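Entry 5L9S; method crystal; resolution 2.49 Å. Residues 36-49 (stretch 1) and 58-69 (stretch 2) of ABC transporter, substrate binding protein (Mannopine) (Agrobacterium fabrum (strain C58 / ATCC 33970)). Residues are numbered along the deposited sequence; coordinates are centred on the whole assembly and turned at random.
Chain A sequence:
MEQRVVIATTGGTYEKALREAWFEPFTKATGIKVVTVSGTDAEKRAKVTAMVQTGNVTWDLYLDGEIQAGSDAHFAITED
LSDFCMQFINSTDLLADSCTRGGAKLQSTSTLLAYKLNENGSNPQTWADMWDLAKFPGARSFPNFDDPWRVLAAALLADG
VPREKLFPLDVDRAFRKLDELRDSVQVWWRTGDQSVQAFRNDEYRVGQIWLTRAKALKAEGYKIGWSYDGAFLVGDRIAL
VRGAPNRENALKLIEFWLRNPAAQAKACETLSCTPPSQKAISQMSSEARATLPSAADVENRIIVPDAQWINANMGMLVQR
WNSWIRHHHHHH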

ATOM      1  N   THR A  36     -16.085  11.941 -10.855  1.00 61.19           N
ATOM      2  CA  THR A  36     -15.529  11.396  -9.609  1.00 58.63           C
ATOM      3  C   THR A  36     -16.528  11.396  -8.463  1.00 64.46           C
ATOM      4  O   THR A  36     -17.237  12.384  -8.247  1.00 65.93           O
ATOM      5  CB  THR A  36     -14.226  12.090  -9.217  1.00 60.49           C
ATOM      6  OG1 THR A  36     -14.406  13.508  -9.238  1.00 61.32           O
ATOM      7  CG2 THR A  36     -13.083  11.707 -10.101  1.00 55.56           C
ATOM      8  N   VAL A  37     -16.590  10.266  -7.731  1.00 60.03           N
ATOM      9  CA  VAL A  37     -17.473  10.079  -6.578  1.00 59.88           C
ATOM     10  C   VAL A  37     -16.610   9.810  -5.330  1.00 62.29           C
ATOM     11  O   VAL A  37     -15.643   9.054  -5.406  1.00 60.54           O
ATOM     12  CB  VAL A  37     -18.543   8.985  -6.838  1.00 64.43           C
ATOM     13  CG1 VAL A  37     -19.505   8.866  -5.668  1.00 64.96           C
ATOM     14  CG2 VAL A  37     -19.315   9.276  -8.115  1.00 66.59           C
ATOM     15  N   SER A  38     -16.919  10.482  -4.205  1.00 61.01           N
ATOM     16  CA  SER A  38     -16.154  10.317  -2.967  1.00 59.97           C
ATOM     17  C   SER A  38     -16.914   9.514  -1.894  1.00 66.38           C
ATOM     18  O   SER A  38     -18.151   9.577  -1.828  1.00 68.32           O
ATOM     19  CB  SER A  38     -15.662  11.662  -2.433  1.00 61.64           C
ATOM     20  OG  SER A  38     -16.502  12.220  -1.434  1.00 73.13           O
ATOM     21  N   GLY A  39     -16.147   8.760  -1.094  1.00 60.80           N
ATOM     22  CA  GLY A  39     -16.639   7.939   0.003  1.00 60.45           C
ATOM     23  C   GLY A  39     -15.532   7.142   0.653  1.00 60.76           C
ATOM     24  O   GLY A  39     -14.453   7.023   0.076  1.00 56.89           O
ATOM     25  N   THR A  40     -15.788   6.569   1.849  1.00 58.83           N
ATOM     26  CA  THR A  40     -14.800   5.718   2.526  1.00 58.04           C
ATOM     27  C   THR A  40     -14.718   4.371   1.796  1.00 65.59           C
ATOM     28  O   THR A  40     -15.623   4.037   1.023  1.00 66.84           O
ATOM     29  CB  THR A  40     -15.110   5.544   4.027  1.00 63.63           C
ATOM     30  OG1 THR A  40     -16.249   4.694   4.211  1.00 64.60           O
ATOM     31  CG2 THR A  40     -15.289   6.876   4.761  1.00 60.93           C
ATOM     32  N   ASP A  41     -13.636   3.602   2.033  1.00 62.67           N
ATOM     33  CA  ASP A  41     -13.431   2.282   1.417  1.00 62.07           C
ATOM     34  C   ASP A  41     -14.580   1.351   1.738  1.00 63.51           C
ATOM     35  O   ASP A  41     -15.034   0.658   0.837  1.00 64.35           O
ATOM     36  CB  ASP A  41     -12.081   1.665   1.820  1.00 63.24           C
ATOM     37  CG  ASP A  41     -10.894   2.572   1.528  1.00 82.38           C
ATOM     38  OD1 ASP A  41     -10.378   2.531   0.386  1.00 82.04           O
ATOM     39  OD2 ASP A  41     -10.500   3.350   2.434  1.00 94.64           O
ATOM     40  N   ALA A  42     -15.094   1.370   2.993  1.00 58.50           N
ATOM     41  CA  ALA A  42     -16.249   0.544   3.421  1.00 59.25           C
ATOM     42  C   ALA A  42     -17.555   0.988   2.764  1.00 65.78           C
ATOM     43  O   ALA A  42     -18.366   0.130   2.395  1.00 68.58           O
ATOM     44  CB  ALA A  42     -16.400   0.556   4.933  1.00 60.33           C
ATOM     45  N   GLU A  43     -17.762   2.322   2.627  1.00 60.96           N
ATOM     46  CA  GLU A  43     -18.935   2.915   1.974  1.00 62.03           C
ATOM     47  C   GLU A  43     -18.972   2.504   0.506  1.00 67.60           C
ATOM     48  O   GLU A  43     -20.045   2.152   0.002  1.00 71.70           O
ATOM     49  CB  GLU A  43     -18.860   4.441   2.016  1.00 62.43           C
ATOM     50  CG  GLU A  43     -19.514   5.113   3.198  1.00 69.39           C
ATOM     51  CD  GLU A  43     -19.418   6.614   3.035  1.00 96.31           C
ATOM     52  OE1 GLU A  43     -20.315   7.200   2.384  1.00113.27           O
ATOM     53  OE2 GLU A  43     -18.385   7.188   3.452  1.00 83.07           O
ATOM     54  N   LYS A  44     -17.804   2.595  -0.184  1.00 60.22           N
ATOM     55  CA  LYS A  44     -17.612   2.253  -1.594  1.00 59.52           C
ATOM     56  C   LYS A  44     -17.916   0.783  -1.851  1.00 64.87           C
ATOM     57  O   LYS A  44     -18.719   0.483  -2.734  1.00 68.05           O
ATOM     58  CB  LYS A  44     -16.189   2.590  -2.033  1.00 59.30           C
ATOM     59  CG  LYS A  44     -16.058   3.962  -2.678  1.00 65.48           C
ATOM     60  CD  LYS A  44     -14.788   4.673  -2.270  1.00 65.70           C
ATOM     61  CE  LYS A  44     -13.523   4.019  -2.730  1.00 58.87           C
ATOM     62  NZ  LYS A  44     -12.522   3.982  -1.632  1.00 68.56           N
ATOM     63  N   ARG A  45     -17.325  -0.123  -1.041  1.00 59.42           N
ATOM     64  CA  ARG A  45     -17.533  -1.575  -1.106  1.00 59.84           C
ATOM     65  C   ARG A  45     -19.006  -1.892  -1.003  1.00 66.11           C
ATOM     66  O   ARG A  45     -19.525  -2.632  -1.845  1.00 69.27           O
ATOM     67  CB  ARG A  45     -16.770  -2.298   0.016  1.00 58.03           C
ATOM     68  CG  ARG A  45     -15.284  -2.367  -0.221  1.00 62.36           C
ATOM     69  CD  ARG A  45     -14.597  -3.305   0.744  1.00 65.11           C
ATOM     70  NE  ARG A  45     -14.303  -2.687   2.040  1.00 71.18           N
ATOM     71  CZ  ARG A  45     -13.128  -2.157   2.371  1.00 89.72           C
ATOM     72  NH1 ARG A  45     -12.120  -2.171   1.513  1.00 86.11           N
ATOM     73  NH2 ARG A  45     -12.945  -1.635   3.577  1.00 78.45           N
ATOM     74  N   ALA A  46     -19.696  -1.274  -0.012  1.00 61.27           N
ATOM     75  CA  ALA A  46     -21.135  -1.446   0.227  1.00 63.03           C
ATOM     76  C   ALA A  46     -22.000  -0.846  -0.877  1.00 67.88           C
ATOM     77  O   ALA A  46     -23.075  -1.400  -1.173  1.00 71.65           O
ATOM     78  CB  ALA A  46     -21.511  -0.858   1.570  1.00 64.19           C
ATOM     79  N   LYS A  47     -21.546   0.284  -1.484  1.00 60.48           N
ATOM     80  CA  LYS A  47     -22.277   0.926  -2.577  1.00 61.97           C
ATOM     81  C   LYS A  47     -22.164   0.113  -3.861  1.00 64.44           C
ATOM     82  O   LYS A  47     -23.126   0.042  -4.610  1.00 65.50           O
ATOM     83  CB  LYS A  47     -21.807   2.362  -2.789  1.00 63.92           C
ATOM     84  CG  LYS A  47     -22.797   3.399  -2.300  1.00 77.33           C
ATOM     85  CD  LYS A  47     -22.124   4.484  -1.473  1.00 83.93           C
ATOM     86  CE  LYS A  47     -23.141   5.459  -0.916  1.00 99.44           C
ATOM     87  NZ  LYS A  47     -22.679   6.063   0.362  1.00104.70           N
ATOM     88  N   VAL A  48     -20.996  -0.530  -4.097  1.00 58.63           N
ATOM     89  CA  VAL A  48     -20.770  -1.392  -5.269  1.00 58.81           C
ATOM     90  C   VAL A  48     -21.614  -2.665  -5.148  1.00 66.24           C
ATOM     91  O   VAL A  48     -22.334  -3.023  -6.088  1.00 68.31           O
ATOM     92  CB  VAL A  48     -19.277  -1.693  -5.541  1.00 59.20           C
ATOM     93  CG1 VAL A  48     -19.102  -2.704  -6.678  1.00 60.13           C
ATOM     94  CG2 VAL A  48     -18.522  -0.410  -5.859  1.00 56.80           C
ATOM     95  N   THR A  49     -21.567  -3.297  -3.972  1.00 62.93           N
ATOM     96  CA  THR A  49     -22.341  -4.498  -3.715  1.00 66.62           C
ATOM     97  C   THR A  49     -23.840  -4.251  -4.005  1.00 74.44           C
ATOM     98  O   THR A  49     -24.425  -4.960  -4.831  1.00 76.10           O
ATOM     99  CB  THR A  49     -22.034  -5.043  -2.301  1.00 74.52           C
ATOM    100  OG1 THR A  49     -20.623  -5.120  -2.120  1.00 68.24           O
ATOM    101  CG2 THR A  49     -22.668  -6.407  -2.049  1.00 74.83           C
ATOM    102  N   THR A  58     -24.239   2.435 -11.305  1.00 83.06           N
ATOM    103  CA  THR A  58     -23.988   3.832 -11.592  1.00 81.57           C
ATOM    104  C   THR A  58     -22.513   4.049 -11.894  1.00 81.88           C
ATOM    105  O   THR A  58     -22.193   4.777 -12.829  1.00 83.39           O
ATOM    106  CB  THR A  58     -24.557   4.721 -10.487  1.00 92.12           C
ATOM    107  OG1 THR A  58     -25.974   4.533 -10.443  1.00 98.15           O
ATOM    108  CG2 THR A  58     -24.265   6.216 -10.712  1.00 93.19           C
ATOM    109  N   TRP A  59     -21.633   3.357 -11.157  1.00 73.19           N
ATOM    110  CA  TRP A  59     -20.175   3.462 -11.196  1.00 67.99           C
ATOM    111  C   TRP A  59     -19.521   2.475 -12.165  1.00 71.20           C
ATOM    112  O   TRP A  59     -20.019   1.365 -12.350  1.00 74.33           O
ATOM    113  CB  TRP A  59     -19.588   3.261  -9.795  1.00 63.32           C
ATOM    114  CG  TRP A  59     -20.066   4.171  -8.702  1.00 63.57           C
ATOM    115  CD1 TRP A  59     -20.899   5.246  -8.811  1.00 67.87           C
ATOM    116  CD2 TRP A  59     -19.712   4.074  -7.316  1.00 61.60           C
ATOM    117  NE1 TRP A  59     -21.099   5.816  -7.574  1.00 66.25           N
ATOM    118  CE2 TRP A  59     -20.372   5.126  -6.641  1.00 65.60           C
ATOM    119  CE3 TRP A  59     -18.888   3.192  -6.576  1.00 60.65           C
ATOM    120  CZ2 TRP A  59     -20.258   5.311  -5.260  1.00 63.92           C
ATOM    121  CZ3 TRP A  59     -18.753   3.389  -5.208  1.00 60.68           C
ATOM    122  CH2 TRP A  59     -19.416   4.449  -4.567  1.00 62.33           C
ATOM    123  N   ASP A  60     -18.401   2.889 -12.776  1.00 63.32           N
ATOM    124  CA  ASP A  60     -17.615   2.094 -13.712  1.00 62.24           C
ATOM    125  C   ASP A  60     -16.366   1.539 -13.024  1.00 61.58           C
ATOM    126  O   ASP A  60     -15.989   0.381 -13.239  1.00 60.87           O
ATOM    127  CB  ASP A  60     -17.179   2.962 -14.907  1.00 65.08           C
ATOM    128  CG  ASP A  60     -18.316   3.478 -15.754  1.00 84.59           C
ATOM    129  OD1 ASP A  60     -18.947   2.670 -16.443  1.00 88.98           O
ATOM    130  OD2 ASP A  60     -18.532   4.701 -15.774  1.00 91.54           O
ATOM    131  N   LEU A  61     -15.687   2.401 -12.238  1.00 54.37           N
ATOM    132  CA  LEU A  61     -14.437   2.083 -11.547  1.00 50.20           C
ATOM    133  C   LEU A  61     -14.453   2.575 -10.122  1.00 52.89           C
ATOM    134  O   LEU A  61     -15.135   3.545  -9.816  1.00 53.82           O
ATOM    135  CB  LEU A  61     -13.237   2.733 -12.269  1.00 48.12           C
ATOM    136  CG  LEU A  61     -12.932   2.349 -13.710  1.00 52.45           C
ATOM    137  CD1 LEU A  61     -12.010   3.358 -14.344  1.00 51.33           C
ATOM    138  CD2 LEU A  61     -12.341   0.960 -13.809  1.00 51.90           C
ATOM    139  N   TYR A  62     -13.678   1.921  -9.262  1.00 49.56           N
ATOM    140  CA  TYR A  62     -13.443   2.328  -7.876  1.00 48.78           C
ATOM    141  C   TYR A  62     -12.063   1.879  -7.404  1.00 53.25           C
ATOM    142  O   TYR A  62     -11.512   0.910  -7.942  1.00 54.17           O
ATOM    143  CB  TYR A  62     -14.572   1.920  -6.908  1.00 50.68           C
ATOM    144  CG  TYR A  62     -14.615   0.462  -6.504  1.00 52.47           C
ATOM    145  CD1 TYR A  62     -15.194  -0.495  -7.331  1.00 56.53           C
ATOM    146  CD2 TYR A  62     -14.119   0.044  -5.269  1.00 50.96           C
ATOM    147  CE1 TYR A  62     -15.263  -1.842  -6.950  1.00 57.74           C
ATOM    148  CE2 TYR A  62     -14.167  -1.299  -4.886  1.00 51.48           C
ATOM    149  CZ  TYR A  62     -14.756  -2.235  -5.723  1.00 61.51           C
ATOM    150  OH  TYR A  62     -14.812  -3.561  -5.364  1.00 64.27           O
ATOM    151  N   LEU A  63     -11.480   2.610  -6.451  1.00 48.76           N
ATOM    152  CA  LEU A  63     -10.188   2.225  -5.891  1.00 47.20           C
ATOM    153  C   LEU A  63     -10.398   1.469  -4.585  1.00 51.26           C
ATOM    154  O   LEU A  63     -11.300   1.793  -3.819  1.00 51.35           O
ATOM    155  CB  LEU A  63      -9.279   3.450  -5.635  1.00 45.99           C
ATOM    156  CG  LEU A  63      -8.971   4.375  -6.818  1.00 52.55           C
ATOM    157  CD1 LEU A  63      -8.241   5.610  -6.345  1.00 52.56           C
ATOM    158  CD2 LEU A  63      -8.144   3.674  -7.892  1.00 55.30           C
ATOM    159  N   ASP A  64      -9.548   0.486  -4.311  1.00 48.99           N
ATOM    160  CA  ASP A  64      -9.545  -0.270  -3.052  1.00 49.03           C
ATOM    161  C   ASP A  64      -8.180  -0.894  -2.834  1.00 52.58           C
ATOM    162  O   ASP A  64      -7.459  -1.111  -3.802  1.00 52.55           O
ATOM    163  CB  ASP A  64     -10.645  -1.357  -3.023  1.00 52.47           C
ATOM    164  CG  ASP A  64     -11.218  -1.644  -1.634  1.00 57.69           C
ATOM    165  OD1 ASP A  64     -10.565  -1.266  -0.622  1.00 54.76           O
ATOM    166  OD2 ASP A  64     -12.316  -2.242  -1.558  1.00 63.07           O
ATOM    167  N   GLY A  65      -7.850  -1.207  -1.583  1.00 48.61           N
ATOM    168  CA  GLY A  65      -6.595  -1.850  -1.223  1.00 47.31           C
ATOM    169  C   GLY A  65      -6.394  -3.150  -1.966  1.00 51.50           C
ATOM    170  O   GLY A  65      -7.368  -3.847  -2.259  1.00 53.78           O
ATOM    171  N   GLU A  66      -5.137  -3.486  -2.279  1.00 46.71           N
ATOM    172  CA  GLU A  66      -4.800  -4.678  -3.058  1.00 47.09           C
ATOM    173  C   GLU A  66      -5.162  -6.008  -2.376  1.00 49.39           C
ATOM    174  O   GLU A  66      -5.488  -6.981  -3.058  1.00 49.59           O
ATOM    175  CB  GLU A  66      -3.333  -4.658  -3.521  1.00 47.76           C
ATOM    176  CG  GLU A  66      -2.242  -4.841  -2.472  1.00 53.87           C
ATOM    177  CD  GLU A  66      -0.863  -4.975  -3.097  1.00 61.85           C
ATOM    178  OE1 GLU A  66      -0.637  -5.958  -3.837  1.00 58.16           O
ATOM    179  OE2 GLU A  66      -0.031  -4.066  -2.896  1.00 60.97           O
ATOM    180  N   ILE A  67      -5.156  -6.033  -1.043  1.00 45.61           N
ATOM    181  CA  ILE A  67      -5.525  -7.223  -0.282  1.00 45.82           C
ATOM    182  C   ILE A  67      -7.035  -7.418  -0.347  1.00 51.33           C
ATOM    183  O   ILE A  67      -7.492  -8.548  -0.438  1.00 53.66           O
ATOM    184  CB  ILE A  67      -4.924  -7.217   1.157  1.00 47.22           C
ATOM    185  CG1 ILE A  67      -3.406  -7.404   1.071  1.00 44.91           C
ATOM    186  CG2 ILE A  67      -5.567  -8.321   2.056  1.00 49.79           C
ATOM    187  CD1 ILE A  67      -2.686  -6.715   2.090  1.00 56.29           C
ATOM    188  N   GLN A  68      -7.809  -6.326  -0.372  1.00 47.74           N
ATOM    189  CA  GLN A  68      -9.248  -6.459  -0.506  1.00 49.54           C
ATOM    190  C   GLN A  68      -9.608  -6.795  -1.981  1.00 56.48           C
ATOM    191  O   GLN A  68     -10.628  -7.445  -2.219  1.00 59.17           O
ATOM    192  CB  GLN A  68      -9.975  -5.194   0.032  1.00 50.11           C
ATOM    193  CG  GLN A  68     -11.504  -5.129  -0.201  1.00 49.88           C
ATOM    194  CD  GLN A  68     -12.345  -6.187   0.503  1.00 78.62           C
ATOM    195  OE1 GLN A  68     -12.081  -6.624   1.632  1.00 75.06           O
ATOM    196  NE2 GLN A  68     -13.430  -6.583  -0.133  1.00 79.32           N
ATOM    197  N   ALA A  69      -8.700  -6.486  -2.936  1.00 51.49           N
ATOM    198  CA  ALA A  69      -8.916  -6.654  -4.373  1.00 51.88           C
ATOM    199  C   ALA A  69      -8.395  -7.952  -5.132  1.00 59.26           C
ATOM    200  O   ALA A  69      -8.426  -7.913  -6.342  1.00 61.30           O
ATOM    201  CB  ALA A  69      -8.366  -5.430  -5.088  1.00 50.43           C
TER

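Stretch 1 ends a strand at Ser38, turns through Gly39 and Thr40, and enters a helix at Asp41; stretch 2 runs from a loop into the strand 61-65. The helix and that strand run at 131° to each other, nearer antiparallel than parallel, with their axes 9.1 Å apart at closest approach. The CA register agrees with this: Val48 CA lies nearest Trp59 CA, at 7.7 Å, Lys44 pairs with Tyr62, and Asp41 pairs with Asp64. Thr40 caps the helix, Thr40 OG1 accepting from Glu43 N at 3.2 Å.

Along stretch 2, Thr58 makes no contact, but Trp59 gives up more area to the other stretch than any other residue. Its broad indole can meet several partners at once. Val37 CG1 lies 3.7 Å from Trp59 CZ2 and Val48 CG2 lies 3.7 Å from Trp59 CE3, so branched apolar side chains from the strand and the helix both pack against it. Two lysines join them through their aliphatic carbons: Lys44 CG is 3.7 Å from Trp59 CZ3, and Lys47 CB is 3.6 Å from Trp59 CH2. A lysine suits such a site because its methylenes can pack against a hydrophobic ring while its ammonium reaches elsewhere; Lys47 NZ pairs with Glu43 OE1 at 3.3 Å in a salt bridge.

Asp60 stays out of reach and Leu61 points away, whereas Tyr62, next along the strand, points toward the helix. Val48 CG2 sits over one face of the Tyr62 ring, 3.9 Å from its centroid and 22° off the normal, a CH-pi contact in which a weakly polarised methyl meets the electron-rich face. Leu63 contributes through its backbone: Lys44 NZ donates a weak hydrogen bond to Leu63 O at 3.3 Å. Lys44 NZ also forms a salt bridge with Asp41 OD1 at 3.3 Å, so one charge serves a carboxylate and a carbonyl.

At Asp64 the contact becomes ionic. Arg45 extends its guanidinium to this acid, with Arg45 NH1 2.8 Å from Asp64 OD1 in a salt bridge and a weak hydrogen bond from Arg45 NH1 to Asp64 OD2 at 3.1 Å. Asp64 OD1 lies at the guanidinium edge, where the N-H groups point. Asp64 OD1 also accepts from Gly65 N at 2.9 Å. Asp41 OD1 approaches Asp64 OD1 to 3.9 Å, a repulsive pairing that the nearby positive charges of Lys44 and Arg45 can offset.

Beyond the strand, Gln68 points back toward stretch 1, and Gln68 CG comes within 3.5 Å of Arg45 NH1, so an aliphatic carbon packs beside the guanidinium.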